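Long-range contact in sulfur carrier protein ThiS adenylyltransferase (Escherichia coli, PDB 1ZUD), which adenylates the C-terminal glycine carboxylate of the sulfur carrier protein ThiS with ATP, an early step of sulfur transfer in thiamine biosynthesis: residues Asp60-Leu65 and Ala102-Leu107. Residues are numbered along the deposited sequence; the frame is centred on the assembly and turned at random.
Sequences DDDVHL and ALQQRL
The backbones come nearest at Asp60, whose CA is 4.4 Å from CA of Gln105. Asp60 CG is tucked between its own backbone N and C (chi1 68°). Asp60 CB then packs against the peptide link from Gln105 to Arg106, 3.7 Å from Gln105 C. The carboxylate runs beside the Arg106 side chain, and Asp60 OD2 sits 3.8 Å from Arg106 CB. No salt bridge forms: Arg106 is extended and carries its guanidinium past the acid, leaving Asp60 OD2 5.4 Å from Arg106 NE. The opposite charges may still attract weakly. Asp61 contributes its backbone: Asp61 O accepts the one direct hydrogen bond between the segments, from Gln104 NE2 at 2.8 Å (N-H...O 155°). The donor stands above the carbonyl plane, while the oxygen lies nearly in the Gln104 amide plane. Gln104 gets there with CG anti to its backbone N (chi1 -173°) and a bend at chi2. Its OE1 is bonded to Ser84 OG, so both ends of the amide are held. At Asp62, a water that donates to Asp60 O (2.6 Å) also makes weak, long bonds to Asp62 OD1 and Gln104 NE2. An alanine in place of Gln104 would probably loosen this join, since the bonds to Asp61 O and Ser84 would go. Gln104 also centres an inverse gamma turn. The contact joins loops following two neighbouring parallel strands, 54-58 and 99-103, at the ATP-site end of a Rossmann-type sheet; Leu107, at the end of the second segment, and Asp59, just before the first, belong to that ATP site.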
loop_
_atom_site.group_PDB
_atom_site.type_symbol
_atom_site.label_atom_id
_atom_site.label_comp_id
_atom_site.label_asym_id
_atom_site.label_seq_id
_atom_site.Cartn_x
_atom_site.Cartn_y
_atom_site.Cartn_z
ATOM N N ASP C 60 -1.933 5.882 -23.887
ATOM C CA ASP C 60 -1.862 5.627 -25.306
ATOM C C ASP C 60 -1.726 4.141 -25.668
ATOM O O ASP C 60 -1.514 3.854 -26.829
ATOM C CB ASP C 60 -0.700 6.400 -25.929
ATOM C CG ASP C 60 0.660 5.875 -25.467
ATOM O OD1 ASP C 60 0.735 5.097 -24.475
ATOM O OD2 ASP C 60 1.667 6.250 -26.103
ATOM N N ASP C 61 -1.860 3.213 -24.711
ATOM C CA ASP C 61 -1.680 1.785 -25.008
ATOM C C ASP C 61 -2.979 1.010 -25.225
ATOM O O ASP C 61 -4.024 1.526 -24.966
ATOM C CB ASP C 61 -0.942 1.107 -23.861
ATOM C CG ASP C 61 0.520 1.525 -23.776
ATOM O OD1 ASP C 61 0.956 1.940 -22.677
ATOM O OD2 ASP C 61 1.235 1.425 -24.805
ATOM N N ASP C 62 -2.863 -0.227 -25.715
ATOM C CA ASP C 62 -3.987 -1.156 -25.887
ATOM C C ASP C 62 -3.729 -2.263 -24.828
ATOM O O ASP C 62 -2.594 -2.497 -24.425
ATOM C CB ASP C 62 -3.986 -1.796 -27.303
ATOM C CG ASP C 62 -4.444 -0.805 -28.415
ATOM O OD1 ASP C 62 -5.215 0.146 -28.144
ATOM O OD2 ASP C 62 -4.032 -0.981 -29.582
ATOM N N VAL C 63 -4.763 -2.950 -24.375
ATOM C CA VAL C 63 -4.539 -3.995 -23.396
ATOM C C VAL C 63 -3.761 -5.182 -23.997
ATOM O O VAL C 63 -4.032 -5.628 -25.117
ATOM C CB VAL C 63 -5.886 -4.473 -22.810
ATOM C CG1 VAL C 63 -5.635 -5.587 -21.783
ATOM C CG2 VAL C 63 -6.653 -3.217 -22.172
ATOM N N HIS C 64 -2.795 -5.711 -23.246
ATOM C CA HIS C 64 -2.008 -6.865 -23.716
ATOM C C HIS C 64 -2.166 -7.910 -22.640
ATOM O O HIS C 64 -2.349 -7.559 -21.477
ATOM C CB HIS C 64 -0.533 -6.483 -23.875
ATOM C CG HIS C 64 -0.311 -5.345 -24.826
ATOM N ND1 HIS C 64 -0.701 -5.391 -26.149
ATOM C CD2 HIS C 64 0.199 -4.104 -24.628
ATOM C CE1 HIS C 64 -0.449 -4.226 -26.722
ATOM N NE2 HIS C 64 0.095 -3.428 -25.819
ATOM N N LEU C 65 -1.999 -9.192 -22.995
ATOM C CA LEU C 65 -2.178 -10.257 -22.020
ATOM C C LEU C 65 -1.238 -10.108 -20.820
ATOM O O LEU C 65 -1.639 -10.361 -19.687
ATOM C CB LEU C 65 -1.949 -11.635 -22.699
ATOM C CG LEU C 65 -1.799 -12.838 -21.778
ATOM C CD1 LEU C 65 -3.127 -13.035 -20.960
ATOM C CD2 LEU C 65 -1.457 -14.069 -22.636
ATOM N N ALA C 102 -12.220 9.862 -21.341
ATOM C CA ALA C 102 -11.139 9.059 -21.935
ATOM C C ALA C 102 -10.301 9.824 -22.900
ATOM O O ALA C 102 -10.841 10.390 -23.836
ATOM C CB ALA C 102 -11.744 7.826 -22.716
ATOM N N LEU C 103 -8.989 9.837 -22.702
ATOM C CA LEU C 103 -8.063 10.491 -23.664
ATOM C C LEU C 103 -7.069 9.412 -24.108
ATOM O O LEU C 103 -6.120 9.064 -23.357
ATOM C CB LEU C 103 -7.251 11.631 -23.011
ATOM C CG LEU C 103 -8.091 12.723 -22.331
ATOM C CD1 LEU C 103 -7.177 13.839 -21.766
ATOM C CD2 LEU C 103 -9.021 13.344 -23.358
ATOM N N GLN C 104 -7.270 8.864 -25.302
ATOM C CA GLN C 104 -6.361 7.829 -25.788
ATOM C C GLN C 104 -5.191 8.563 -26.461
ATOM O O GLN C 104 -5.155 8.734 -27.683
ATOM C CB GLN C 104 -7.054 6.917 -26.798
ATOM C CG GLN C 104 -6.219 5.700 -27.226
ATOM C CD GLN C 104 -5.948 4.699 -26.096
ATOM O OE1 GLN C 104 -6.637 4.670 -25.060
ATOM N NE2 GLN C 104 -4.941 3.872 -26.298
ATOM N N GLN C 105 -4.259 9.046 -25.661
ATOM C CA GLN C 105 -3.158 9.736 -26.258
ATOM C C GLN C 105 -2.005 9.837 -25.262
ATOM O O GLN C 105 -2.166 9.524 -24.063
ATOM C CB GLN C 105 -3.655 11.116 -26.778
ATOM C CG GLN C 105 -3.967 12.095 -25.685
ATOM C CD GLN C 105 -4.517 13.420 -26.188
ATOM O OE1 GLN C 105 -5.727 13.627 -26.212
ATOM N NE2 GLN C 105 -3.623 14.323 -26.593
ATOM N N ARG C 106 -0.832 10.202 -25.782
ATOM C CA ARG C 106 0.380 10.396 -24.978
ATOM C C ARG C 106 0.315 11.897 -24.834
ATOM O O ARG C 106 0.625 12.630 -25.771
ATOM C CB ARG C 106 1.648 9.997 -25.757
ATOM C CG ARG C 106 2.965 10.208 -24.965
ATOM C CD ARG C 106 4.175 9.676 -25.735
ATOM N NE ARG C 106 5.456 9.894 -25.059
ATOM C CZ ARG C 106 6.111 11.060 -25.008
ATOM N NH1 ARG C 106 5.614 12.146 -25.596
ATOM N NH2 ARG C 106 7.284 11.135 -24.377
ATOM N N LEU C 107 -0.127 12.331 -23.666
ATOM C CA LEU C 107 -0.331 13.749 -23.415
ATOM C C LEU C 107 0.955 14.472 -23.421
ATOM O O LEU C 107 1.847 14.140 -22.653
ATOM C CB LEU C 107 -0.976 13.972 -22.051
ATOM C CG LEU C 107 -2.474 13.734 -21.890
ATOM C CD1 LEU C 107 -2.888 13.985 -20.429
ATOM C CD2 LEU C 107 -3.228 14.684 -22.845
HETATM O O HOH W 1 -2.750 2.291 -28.479
#